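Retinol dehydratase (Spodoptera frugiperda, PDB 1FMJ) catalyses the dehydration of retinol to anhydroretinol, probably through a transient sulfate ester, on a sulfotransferase fold that binds adenosine-3',5'-diphosphate. Local coordinates at residues A[74-79]-A[248-252]; A[96-102]-A[292-298]; A[284-288]-A[311-315]. One frame throughout, in Å; residues are numbered along the deposited sequence.

Contact 1: residues A[74-79]-A[248-252]. With A3P (adenosine-3'-5'-diphosphate), chain G.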
loop_
_atom_site.group_PDB
_atom_site.type_symbol
_atom_site.label_atom_id
_atom_site.label_comp_id
_atom_site.label_asym_id
_atom_site.label_seq_id
_atom_site.Cartn_x
_atom_site.Cartn_y
_atom_site.Cartn_z
ATOM N N SER A 74 -5.848 -0.251 -1.535
ATOM C CA SER A 74 -7.076 0.077 -0.829
ATOM C C SER A 74 -7.458 1.543 -0.915
ATOM O O SER A 74 -8.403 1.970 -0.255
ATOM C CB SER A 74 -6.948 -0.312 0.643
ATOM O OG SER A 74 -6.752 -1.704 0.779
ATOM N N GLY A 75 -6.724 2.318 -1.705
ATOM C CA GLY A 75 -7.035 3.737 -1.836
ATOM C C GLY A 75 -6.003 4.689 -1.249
ATOM O O GLY A 75 -6.306 5.841 -0.941
ATOM N N THR A 76 -4.768 4.220 -1.110
ATOM C CA THR A 76 -3.701 5.041 -0.539
ATOM C C THR A 76 -3.344 6.282 -1.369
ATOM O O THR A 76 -3.189 7.375 -0.822
ATOM C CB THR A 76 -2.417 4.208 -0.352
ATOM O OG1 THR A 76 -2.764 2.907 0.130
ATOM C CG2 THR A 76 -1.480 4.869 0.650
ATOM N N THR A 77 -3.213 6.117 -2.682
ATOM C CA THR A 77 -2.828 7.236 -3.546
ATOM C C THR A 77 -3.789 8.413 -3.461
ATOM O O THR A 77 -3.356 9.555 -3.317
ATOM C CB THR A 77 -2.704 6.796 -5.013
ATOM O OG1 THR A 77 -1.981 5.562 -5.079
ATOM C CG2 THR A 77 -1.945 7.851 -5.815
ATOM N N MET A 78 -5.090 8.134 -3.553
ATOM C CA MET A 78 -6.120 9.165 -3.464
ATOM C C MET A 78 -5.949 9.924 -2.167
ATOM O O MET A 78 -5.874 11.153 -2.144
ATOM C CB MET A 78 -7.513 8.546 -3.422
ATOM C CG MET A 78 -7.865 7.689 -4.593
ATOM S SD MET A 78 -9.403 6.873 -4.263
ATOM C CE MET A 78 -10.544 8.261 -4.409
ATOM N N THR A 79 -5.918 9.160 -1.081
ATOM C CA THR A 79 -5.779 9.708 0.258
ATOM C C THR A 79 -4.522 10.560 0.374
ATOM O O THR A 79 -4.554 11.644 0.956
ATOM C CB THR A 79 -5.715 8.581 1.305
ATOM O OG1 THR A 79 -6.847 7.722 1.148
ATOM C CG2 THR A 79 -5.720 9.161 2.721
ATOM N N TYR A 248 -12.556 2.675 1.228
ATOM C CA TYR A 248 -12.421 3.087 -0.163
ATOM C C TYR A 248 -13.781 3.263 -0.837
ATOM O O TYR A 248 -13.967 4.154 -1.661
ATOM C CB TYR A 248 -11.598 2.049 -0.919
ATOM C CG TYR A 248 -11.584 2.241 -2.417
ATOM C CD1 TYR A 248 -10.852 3.272 -3.009
ATOM C CD2 TYR A 248 -12.313 1.396 -3.243
ATOM C CE1 TYR A 248 -10.847 3.445 -4.396
ATOM C CE2 TYR A 248 -12.315 1.560 -4.618
ATOM C CZ TYR A 248 -11.584 2.579 -5.188
ATOM O OH TYR A 248 -11.584 2.707 -6.557
ATOM N N GLU A 249 -14.727 2.407 -0.488
ATOM C CA GLU A 249 -16.054 2.485 -1.068
ATOM C C GLU A 249 -16.724 3.838 -0.795
ATOM O O GLU A 249 -17.376 4.403 -1.678
ATOM C CB GLU A 249 -16.931 1.347 -0.538
ATOM C CG GLU A 249 -16.565 -0.051 -1.051
ATOM C CD GLU A 249 -15.282 -0.615 -0.457
ATOM O OE1 GLU A 249 -14.876 -0.174 0.640
ATOM O OE2 GLU A 249 -14.689 -1.522 -1.079
ATOM N N ASP A 250 -16.559 4.362 0.415
ATOM C CA ASP A 250 -17.169 5.641 0.748
ATOM C C ASP A 250 -16.647 6.788 -0.106
ATOM O O ASP A 250 -17.352 7.771 -0.318
ATOM C CB ASP A 250 -17.000 5.947 2.238
ATOM C CG ASP A 250 -17.836 5.018 3.112
ATOM O OD1 ASP A 250 -18.975 4.697 2.706
ATOM O OD2 ASP A 250 -17.370 4.618 4.199
ATOM N N TYR A 251 -15.418 6.654 -0.602
ATOM C CA TYR A 251 -14.819 7.667 -1.470
ATOM C C TYR A 251 -15.636 7.762 -2.760
ATOM O O TYR A 251 -15.809 8.843 -3.321
ATOM C CB TYR A 251 -13.382 7.275 -1.845
ATOM C CG TYR A 251 -12.285 7.709 -0.887
ATOM C CD1 TYR A 251 -11.011 7.148 -0.976
ATOM C CD2 TYR A 251 -12.504 8.698 0.076
ATOM C CE1 TYR A 251 -9.979 7.554 -0.138
ATOM C CE2 TYR A 251 -11.463 9.119 0.929
ATOM C CZ TYR A 251 -10.207 8.537 0.812
ATOM O OH TYR A 251 -9.177 8.929 1.629
ATOM N N LEU A 252 -16.115 6.609 -3.227
ATOM C CA LEU A 252 -16.898 6.519 -4.454
ATOM C C LEU A 252 -18.364 6.890 -4.248
ATOM O O LEU A 252 -19.050 7.280 -5.198
ATOM C CB LEU A 252 -16.821 5.096 -5.024
ATOM C CG LEU A 252 -15.432 4.472 -5.179
ATOM C CD1 LEU A 252 -15.572 3.084 -5.791
ATOM C CD2 LEU A 252 -14.561 5.361 -6.051
HETATM P P1 A3P G . -8.314 -0.641 -8.916
HETATM O O1P A3P G . -7.200 -1.562 -9.205
HETATM O O2P A3P G . -8.607 0.234 -10.070
HETATM O O3P A3P G . -9.520 -1.395 -8.543
HETATM P P2 A3P G . -3.572 2.209 -3.727
HETATM O O4P A3P G . -3.339 3.632 -4.021
HETATM O O5P A3P G . -3.694 1.990 -2.270
HETATM O O6P A3P G . -2.468 1.388 -4.300
HETATM O "O5'" A3P G . -4.929 1.764 -4.402
HETATM C "C5'" A3P G . -5.122 1.827 -5.805
HETATM C "C4'" A3P G . -6.595 1.612 -6.168
HETATM O "O4'" A3P G . -7.269 2.899 -6.079
HETATM C "C3'" A3P G . -6.782 1.154 -7.615
HETATM O "O3'" A3P G . -7.924 0.268 -7.672
HETATM C "C2'" A3P G . -6.912 2.483 -8.331
HETATM O "O2'" A3P G . -7.355 2.476 -9.684
HETATM C "C1'" A3P G . -7.817 3.227 -7.361
HETATM N N9 A3P G . -7.796 4.681 -7.567
HETATM C C8 A3P G . -6.715 5.535 -7.715
HETATM N N7 A3P G . -7.025 6.793 -7.882
HETATM C C5 A3P G . -8.413 6.791 -7.844
HETATM C C6 A3P G . -9.405 7.826 -7.960
HETATM N N6 A3P G . -9.101 9.114 -8.146
HETATM N N1 A3P G . -10.748 7.465 -7.871
HETATM C C2 A3P G . -11.104 6.154 -7.678
HETATM N N3 A3P G . -10.257 5.086 -7.555
HETATM C C4 A3P G . -8.919 5.478 -7.648
#
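G75, at the N-cap position with phi/psi of 112/23, has little room for a side chain: a beta carbon would lie 3.2 Å from Y248 CD1 and press on S74 O. G75 N hydrogen-bonds A3P O5P (3.1 Å). T76 N to O5P (2.7 Å) and T77 N to O4P (2.8 Å) are further hydrogen bonds, and the hydroxyls T76 OG1 (2.7 Å) and T77 OG1 (2.6 Å) bind the same oxygens; this is the 5'-phosphate-binding loop of sulfotransferases, related to the P-loop, at the N terminus of helix 76-87. Y248 OH donates to adenine N3 of A3P (2.9 Å). M78 SD makes Met-aromatic contacts with both tyrosine rings, 5.0 Å from the Y248 centroid, at the edge, and 4.8 Å from the Y251 centroid, obliquely. Y251 OH donates to T79 OG1 (2.7 Å), which donates to G75 O (2.9 Å). Helix 76-87 meets helix 248-253 just beyond edge strand 243-247, while T79 and Y251 rest on L183 of strand 179-184 and Y251 reaches C258 and I262 of helix 255-265.

Contact 2: residues A[96-102]-A[292-298]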
loop_
_atom_site.group_PDB
_atom_site.type_symbol
_atom_site.label_atom_id
_atom_site.label_comp_id
_atom_site.label_asym_id
_atom_site.label_seq_id
_atom_site.Cartn_x
_atom_site.Cartn_y
_atom_site.Cartn_z
ATOM N N LYS A 96 2.060 19.398 -8.128
ATOM C CA LYS A 96 2.448 18.838 -9.414
ATOM C C LYS A 96 3.744 18.042 -9.325
ATOM O O LYS A 96 4.117 17.345 -10.265
ATOM C CB LYS A 96 2.562 19.944 -10.465
ATOM C CG LYS A 96 1.228 20.622 -10.758
ATOM C CD LYS A 96 1.352 21.673 -11.846
ATOM C CE LYS A 96 0.008 22.353 -12.112
ATOM N NZ LYS A 96 0.085 23.324 -13.249
ATOM N N THR A 97 4.436 18.143 -8.196
ATOM C CA THR A 97 5.667 17.382 -8.034
ATOM C C THR A 97 5.264 15.922 -7.839
ATOM O O THR A 97 4.154 15.634 -7.382
ATOM C CB THR A 97 6.481 17.858 -6.808
ATOM O OG1 THR A 97 7.017 19.160 -7.065
ATOM C CG2 THR A 97 7.633 16.913 -6.531
ATOM N N TYR A 98 6.158 15.006 -8.196
ATOM C CA TYR A 98 5.882 13.581 -8.057
ATOM C C TYR A 98 5.502 13.182 -6.627
ATOM O O TYR A 98 6.189 13.524 -5.663
ATOM C CB TYR A 98 7.092 12.762 -8.524
ATOM C CG TYR A 98 7.354 12.861 -10.016
ATOM C CD1 TYR A 98 8.551 13.385 -10.505
ATOM C CD2 TYR A 98 6.393 12.445 -10.939
ATOM C CE1 TYR A 98 8.788 13.498 -11.884
ATOM C CE2 TYR A 98 6.613 12.553 -12.321
ATOM C CZ TYR A 98 7.813 13.081 -12.786
ATOM O OH TYR A 98 8.021 13.209 -14.147
ATOM N N MET A 99 4.396 12.454 -6.509
ATOM C CA MET A 99 3.903 11.983 -5.222
ATOM C C MET A 99 5.040 11.268 -4.495
ATOM O O MET A 99 5.202 11.400 -3.284
ATOM C CB MET A 99 2.728 11.021 -5.445
ATOM C CG MET A 99 2.121 10.424 -4.188
ATOM S SD MET A 99 1.220 11.631 -3.210
ATOM C CE MET A 99 -0.336 11.675 -4.083
ATOM N N SER A 100 5.838 10.525 -5.251
ATOM C CA SER A 100 6.953 9.789 -4.672
ATOM C C SER A 100 7.992 10.715 -4.039
ATOM O O SER A 100 8.857 10.260 -3.303
ATOM C CB SER A 100 7.607 8.907 -5.733
ATOM O OG SER A 100 8.069 9.678 -6.824
ATOM N N LEU A 101 7.908 12.011 -4.329
ATOM C CA LEU A 101 8.829 12.982 -3.747
ATOM C C LEU A 101 8.154 13.714 -2.584
ATOM O O LEU A 101 8.822 14.299 -1.736
ATOM C CB LEU A 101 9.281 14.005 -4.804
ATOM C CG LEU A 101 10.536 13.711 -5.651
ATOM C CD1 LEU A 101 10.540 12.274 -6.133
ATOM C CD2 LEU A 101 10.587 14.667 -6.838
ATOM N N ARG A 102 6.828 13.685 -2.541
ATOM C CA ARG A 102 6.109 14.367 -1.477
ATOM C C ARG A 102 5.904 13.467 -0.257
ATOM O O ARG A 102 5.675 13.949 0.853
ATOM C CB ARG A 102 4.770 14.887 -2.012
ATOM C CG ARG A 102 4.914 16.125 -2.913
ATOM C CD ARG A 102 3.567 16.593 -3.475
ATOM N NE ARG A 102 3.120 15.734 -4.565
ATOM C CZ ARG A 102 1.850 15.481 -4.856
ATOM N NH1 ARG A 102 0.872 16.017 -4.129
ATOM N NH2 ARG A 102 1.559 14.693 -5.884
ATOM N N ALA A 292 1.758 13.207 -12.101
ATOM C CA ALA A 292 2.357 13.393 -10.784
ATOM C C ALA A 292 2.020 12.235 -9.845
ATOM O O ALA A 292 2.697 12.030 -8.835
ATOM C CB ALA A 292 1.887 14.714 -10.173
ATOM N N VAL A 293 0.989 11.470 -10.190
ATOM C CA VAL A 293 0.564 10.362 -9.343
ATOM C C VAL A 293 0.366 9.016 -10.035
ATOM O O VAL A 293 0.256 7.994 -9.363
ATOM C CB VAL A 293 -0.765 10.704 -8.619
ATOM C CG1 VAL A 293 -0.621 12.002 -7.845
ATOM C CG2 VAL A 293 -1.905 10.811 -9.635
ATOM N N ASN A 294 0.327 8.994 -11.363
ATOM C CA ASN A 294 0.091 7.734 -12.053
ATOM C C ASN A 294 1.305 6.840 -12.272
ATOM O O ASN A 294 1.187 5.780 -12.883
ATOM C CB ASN A 294 -0.618 7.974 -13.392
ATOM C CG ASN A 294 0.219 8.769 -14.370
ATOM O OD1 ASN A 294 1.441 8.796 -14.282
ATOM N ND2 ASN A 294 -0.442 9.401 -15.330
ATOM N N MET A 295 2.461 7.274 -11.778
ATOM C CA MET A 295 3.699 6.510 -11.889
ATOM C C MET A 295 4.102 6.159 -13.317
ATOM O O MET A 295 4.919 5.259 -13.530
ATOM C CB MET A 295 3.586 5.222 -11.070
ATOM C CG MET A 295 3.349 5.434 -9.580
ATOM S SD MET A 295 4.811 6.037 -8.687
ATOM C CE MET A 295 5.355 4.556 -7.905
ATOM N N GLU A 296 3.533 6.855 -14.296
ATOM C CA GLU A 296 3.864 6.592 -15.692
ATOM C C GLU A 296 5.276 7.060 -16.030
ATOM O O GLU A 296 5.803 6.741 -17.088
ATOM C CB GLU A 296 2.847 7.266 -16.624
ATOM C CG GLU A 296 1.531 6.509 -16.727
ATOM C CD GLU A 296 1.700 5.134 -17.345
ATOM O OE1 GLU A 296 0.938 4.216 -16.966
ATOM O OE2 GLU A 296 2.587 4.969 -18.214
ATOM N N ASP A 297 5.882 7.813 -15.119
ATOM C CA ASP A 297 7.238 8.314 -15.301
ATOM C C ASP A 297 8.225 7.150 -15.280
ATOM O O ASP A 297 9.362 7.275 -15.740
ATOM C CB ASP A 297 7.582 9.317 -14.191
ATOM C CG ASP A 297 7.021 8.908 -12.835
ATOM O OD1 ASP A 297 5.797 8.685 -12.748
ATOM O OD2 ASP A 297 7.793 8.821 -11.850
ATOM N N TYR A 298 7.779 6.012 -14.755
ATOM C CA TYR A 298 8.630 4.831 -14.685
ATOM C C TYR A 298 8.563 3.963 -15.943
ATOM O O TYR A 298 9.430 3.121 -16.164
ATOM C CB TYR A 298 8.268 3.976 -13.468
ATOM C CG TYR A 298 8.684 4.563 -12.140
ATOM C CD1 TYR A 298 9.997 4.970 -11.919
ATOM C CD2 TYR A 298 7.775 4.680 -11.090
ATOM C CE1 TYR A 298 10.397 5.479 -10.686
ATOM C CE2 TYR A 298 8.166 5.189 -9.849
ATOM C CZ TYR A 298 9.477 5.583 -9.657
ATOM O OH TYR A 298 9.875 6.085 -8.441
HETATM O O HOH W 1 4.774 9.494 -8.025
#
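M99 adopts a t/p/p conformation, which folds its side chain over so that CE packs against CG1 of V293 at 3.8 Å. The backbone of the same residue makes the one direct hydrogen bond between the segments, M99 N to A292 O (2.9 Å, 170°). Because Y98 is the N-cap of helix 99-102, A292 O satisfies the first amide of the helix from outside; the next amide, S100 N, donates to a water (3.1 Å from N to the water oxygen) that also makes a weak, 3.4 Å bond to A292 O. The methyl of A292 sits against the preceding turn, its CB 3.5 Å from K96 O and 3.7 Å from T97 O. The 292-298 segment belongs to the long irregular connection ahead of helix 325-338 and helps line the retinol pocket through M295, whose backbone takes left-handed angles (57/18). An Asx turn shapes this bend: N294, with chi1 in p, accepts E296 N at OD1 (2.9 Å). D297, also p at chi1 (39°), brings OD2 over one face of the Y98 ring, with CG 3.7 Å from Y98 CE2. R102, in m/t/m, curls back so that NE and NH2 make weak bonds to T97 O (3.0 and 3.1 Å), while its NH1 forms a salt bridge with E81 and its guanidinium a cation-pi contact with W84.

Contact 3: residues A[284-288]-A[311-315]. With A3P (adenosine-3'-5'-diphosphate), chain G.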
loop_
_atom_site.group_PDB
_atom_site.type_symbol
_atom_site.label_atom_id
_atom_site.label_comp_id
_atom_site.label_asym_id
_atom_site.label_seq_id
_atom_site.Cartn_x
_atom_site.Cartn_y
_atom_site.Cartn_z
ATOM N N PHE A 284 -11.583 10.182 -11.434
ATOM C CA PHE A 284 -10.758 9.078 -11.911
ATOM C C PHE A 284 -9.985 9.300 -13.191
ATOM O O PHE A 284 -8.790 9.009 -13.244
ATOM C CB PHE A 284 -11.561 7.789 -12.067
ATOM C CG PHE A 284 -10.696 6.591 -12.352
ATOM C CD1 PHE A 284 -9.848 6.085 -11.367
ATOM C CD2 PHE A 284 -10.697 5.995 -13.610
ATOM C CE1 PHE A 284 -9.014 5.003 -11.631
ATOM C CE2 PHE A 284 -9.865 4.913 -13.883
ATOM C CZ PHE A 284 -9.021 4.416 -12.889
ATOM N N GLU A 285 -10.648 9.791 -14.232
ATOM C CA GLU A 285 -9.950 10.011 -15.490
ATOM C C GLU A 285 -8.881 11.082 -15.365
ATOM O O GLU A 285 -7.776 10.905 -15.869
ATOM C CB GLU A 285 -10.943 10.350 -16.607
ATOM C CG GLU A 285 -11.765 9.144 -17.032
ATOM C CD GLU A 285 -10.905 8.043 -17.637
ATOM O OE1 GLU A 285 -11.199 6.845 -17.401
ATOM O OE2 GLU A 285 -9.938 8.378 -18.358
ATOM N N LYS A 286 -9.190 12.184 -14.686
ATOM C CA LYS A 286 -8.196 13.239 -14.513
ATOM C C LYS A 286 -7.033 12.675 -13.695
ATOM O O LYS A 286 -5.876 12.724 -14.110
ATOM C CB LYS A 286 -8.792 14.447 -13.785
ATOM C CG LYS A 286 -7.834 15.637 -13.717
ATOM C CD LYS A 286 -8.389 16.808 -12.905
ATOM C CE LYS A 286 -7.392 17.979 -12.896
ATOM N NZ LYS A 286 -7.734 19.066 -11.924
ATOM N N PHE A 287 -7.356 12.122 -12.532
ATOM C CA PHE A 287 -6.342 11.550 -11.653
ATOM C C PHE A 287 -5.493 10.516 -12.406
ATOM O O PHE A 287 -4.262 10.515 -12.326
ATOM C CB PHE A 287 -7.022 10.894 -10.448
ATOM C CG PHE A 287 -6.147 10.799 -9.230
ATOM C CD1 PHE A 287 -5.788 11.943 -8.525
ATOM C CD2 PHE A 287 -5.691 9.568 -8.780
ATOM C CE1 PHE A 287 -4.987 11.857 -7.391
ATOM C CE2 PHE A 287 -4.892 9.476 -7.649
ATOM C CZ PHE A 287 -4.539 10.617 -6.954
ATOM N N LYS A 288 -6.164 9.654 -13.162
ATOM C CA LYS A 288 -5.487 8.607 -13.913
ATOM C C LYS A 288 -4.413 9.110 -14.873
ATOM O O LYS A 288 -3.364 8.491 -15.000
ATOM C CB LYS A 288 -6.510 7.769 -14.681
ATOM C CG LYS A 288 -5.898 6.599 -15.442
ATOM C CD LYS A 288 -6.971 5.627 -15.886
ATOM C CE LYS A 288 -6.377 4.399 -16.549
ATOM N NZ LYS A 288 -7.433 3.366 -16.780
ATOM N N ILE A 311 -2.890 3.409 -11.801
ATOM C CA ILE A 311 -4.260 3.874 -11.585
ATOM C C ILE A 311 -4.997 3.131 -12.700
ATOM O O ILE A 311 -4.902 3.495 -13.873
ATOM C CB ILE A 311 -4.355 5.400 -11.740
ATOM C CG1 ILE A 311 -3.521 6.064 -10.634
ATOM C CG2 ILE A 311 -5.812 5.860 -11.625
ATOM C CD1 ILE A 311 -3.509 7.570 -10.687
ATOM N N ARG A 312 -5.730 2.090 -12.311
ATOM C CA ARG A 312 -6.387 1.178 -13.244
ATOM C C ARG A 312 -7.860 1.339 -13.619
ATOM O O ARG A 312 -8.167 1.827 -14.710
ATOM C CB ARG A 312 -6.137 -0.243 -12.728
ATOM C CG ARG A 312 -6.389 -1.394 -13.697
ATOM C CD ARG A 312 -6.000 -2.710 -13.024
ATOM N NE ARG A 312 -6.847 -2.976 -11.859
ATOM C CZ ARG A 312 -8.052 -3.535 -11.919
ATOM N NH1 ARG A 312 -8.553 -3.902 -13.092
ATOM N NH2 ARG A 312 -8.767 -3.704 -10.812
ATOM N N LYS A 313 -8.757 0.918 -12.724
ATOM C CA LYS A 313 -10.201 0.962 -12.961
ATOM C C LYS A 313 -10.968 1.965 -12.100
ATOM O O LYS A 313 -11.733 2.773 -12.617
ATOM C CB LYS A 313 -10.788 -0.432 -12.741
ATOM C CG LYS A 313 -11.209 -1.175 -14.000
ATOM C CD LYS A 313 -12.606 -0.771 -14.439
ATOM C CE LYS A 313 -13.173 -1.728 -15.483
ATOM N NZ LYS A 313 -12.412 -1.727 -16.776
ATOM N N GLY A 314 -10.793 1.885 -10.784
ATOM C CA GLY A 314 -11.462 2.805 -9.883
ATOM C C GLY A 314 -12.884 2.451 -9.471
ATOM O O GLY A 314 -13.609 3.298 -8.958
ATOM N N LYS A 315 -13.292 1.205 -9.670
ATOM C CA LYS A 315 -14.648 0.813 -9.311
ATOM C C LYS A 315 -14.669 -0.061 -8.074
ATOM O O LYS A 315 -13.637 -0.555 -7.621
ATOM C CB LYS A 315 -15.306 0.030 -10.453
ATOM C CG LYS A 315 -15.133 0.631 -11.834
ATOM C CD LYS A 315 -15.774 2.003 -11.945
ATOM C CE LYS A 315 -15.678 2.527 -13.375
ATOM N NZ LYS A 315 -16.207 3.913 -13.484
HETATM P P1 A3P G . -8.314 -0.641 -8.916
HETATM O O1P A3P G . -7.200 -1.562 -9.205
HETATM O O2P A3P G . -8.607 0.234 -10.070
HETATM O O3P A3P G . -9.520 -1.395 -8.543
HETATM P P2 A3P G . -3.572 2.209 -3.727
HETATM O O4P A3P G . -3.339 3.632 -4.021
HETATM O O5P A3P G . -3.694 1.990 -2.270
HETATM O O6P A3P G . -2.468 1.388 -4.300
HETATM O "O5'" A3P G . -4.929 1.764 -4.402
HETATM C "C5'" A3P G . -5.122 1.827 -5.805
HETATM C "C4'" A3P G . -6.595 1.612 -6.168
HETATM O "O4'" A3P G . -7.269 2.899 -6.079
HETATM C "C3'" A3P G . -6.782 1.154 -7.615
HETATM O "O3'" A3P G . -7.924 0.268 -7.672
HETATM C "C2'" A3P G . -6.912 2.483 -8.331
HETATM O "O2'" A3P G . -7.355 2.476 -9.684
HETATM C "C1'" A3P G . -7.817 3.227 -7.361
HETATM N N9 A3P G . -7.796 4.681 -7.567
HETATM C C8 A3P G . -6.715 5.535 -7.715
HETATM N N7 A3P G . -7.025 6.793 -7.882
HETATM C C5 A3P G . -8.413 6.791 -7.844
HETATM C C6 A3P G . -9.405 7.826 -7.960
HETATM N N6 A3P G . -9.101 9.114 -8.146
HETATM N N1 A3P G . -10.748 7.465 -7.871
HETATM C C2 A3P G . -11.104 6.154 -7.678
HETATM N N3 A3P G . -10.257 5.086 -7.555
HETATM C C4 A3P G . -8.919 5.478 -7.648
#
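F284 lays its ring over G314: the G314 CA is 4.2 Å from the ring centroid and 28° off its normal, a CH-pi contact. A beta carbon on G314 would fall 2.6 Å from F284 CD1, a clash, and at phi/psi 84/17 would also crowd K313 O. K313 O lies over the ring as well (3.1 Å from F284 CE2), whereas R312 O is at the edge, 3.3 Å from CZ of F284. I311 bridges the two phenylalanines, with CG2 3.3 Å from F284 CE1 and CD1 3.5 Å from F287 CD2. K288, extended in t at every chi, donates from NZ to R312 O (2.7 Å). R312, K313 and G314 open the RKGxxGxW motif of the sulfotransferases. Amides K313 N and G314 N bind A3P O2P (2.7 and 2.8 Å), R312 NE binds O1P (3.0 Å) and R312 N binds O2' (3.1 Å). Two backbone amides and the R312 guanidinium thus share the 3'-phosphate, so its recognition combines main-chain geometry with positive charge.

Overall arrangement
From the N terminus, 74-79 and then 96-102 wait for partners far along the chain. Contact 1 closes first, at 248-252, across 168 residues that include four strands of the parallel sheet. Contact 2, opened inside that loop, closes only at 292-298, so the two cross. Contact 3 begins after contact 1 has closed and spans 22 residues without helix or strand; 292-298 falls within them, so contacts 2 and 3 also cross. N294 ND2 probably bonds K288 O (3.1 Å) between these two, and T77 CG2 packs on F287 CE2 (3.8 Å) between contacts 1 and 3, which share the nucleotide. The connection ahead of helix 325-338 is thereby joined to helices 76-87 and 284-288.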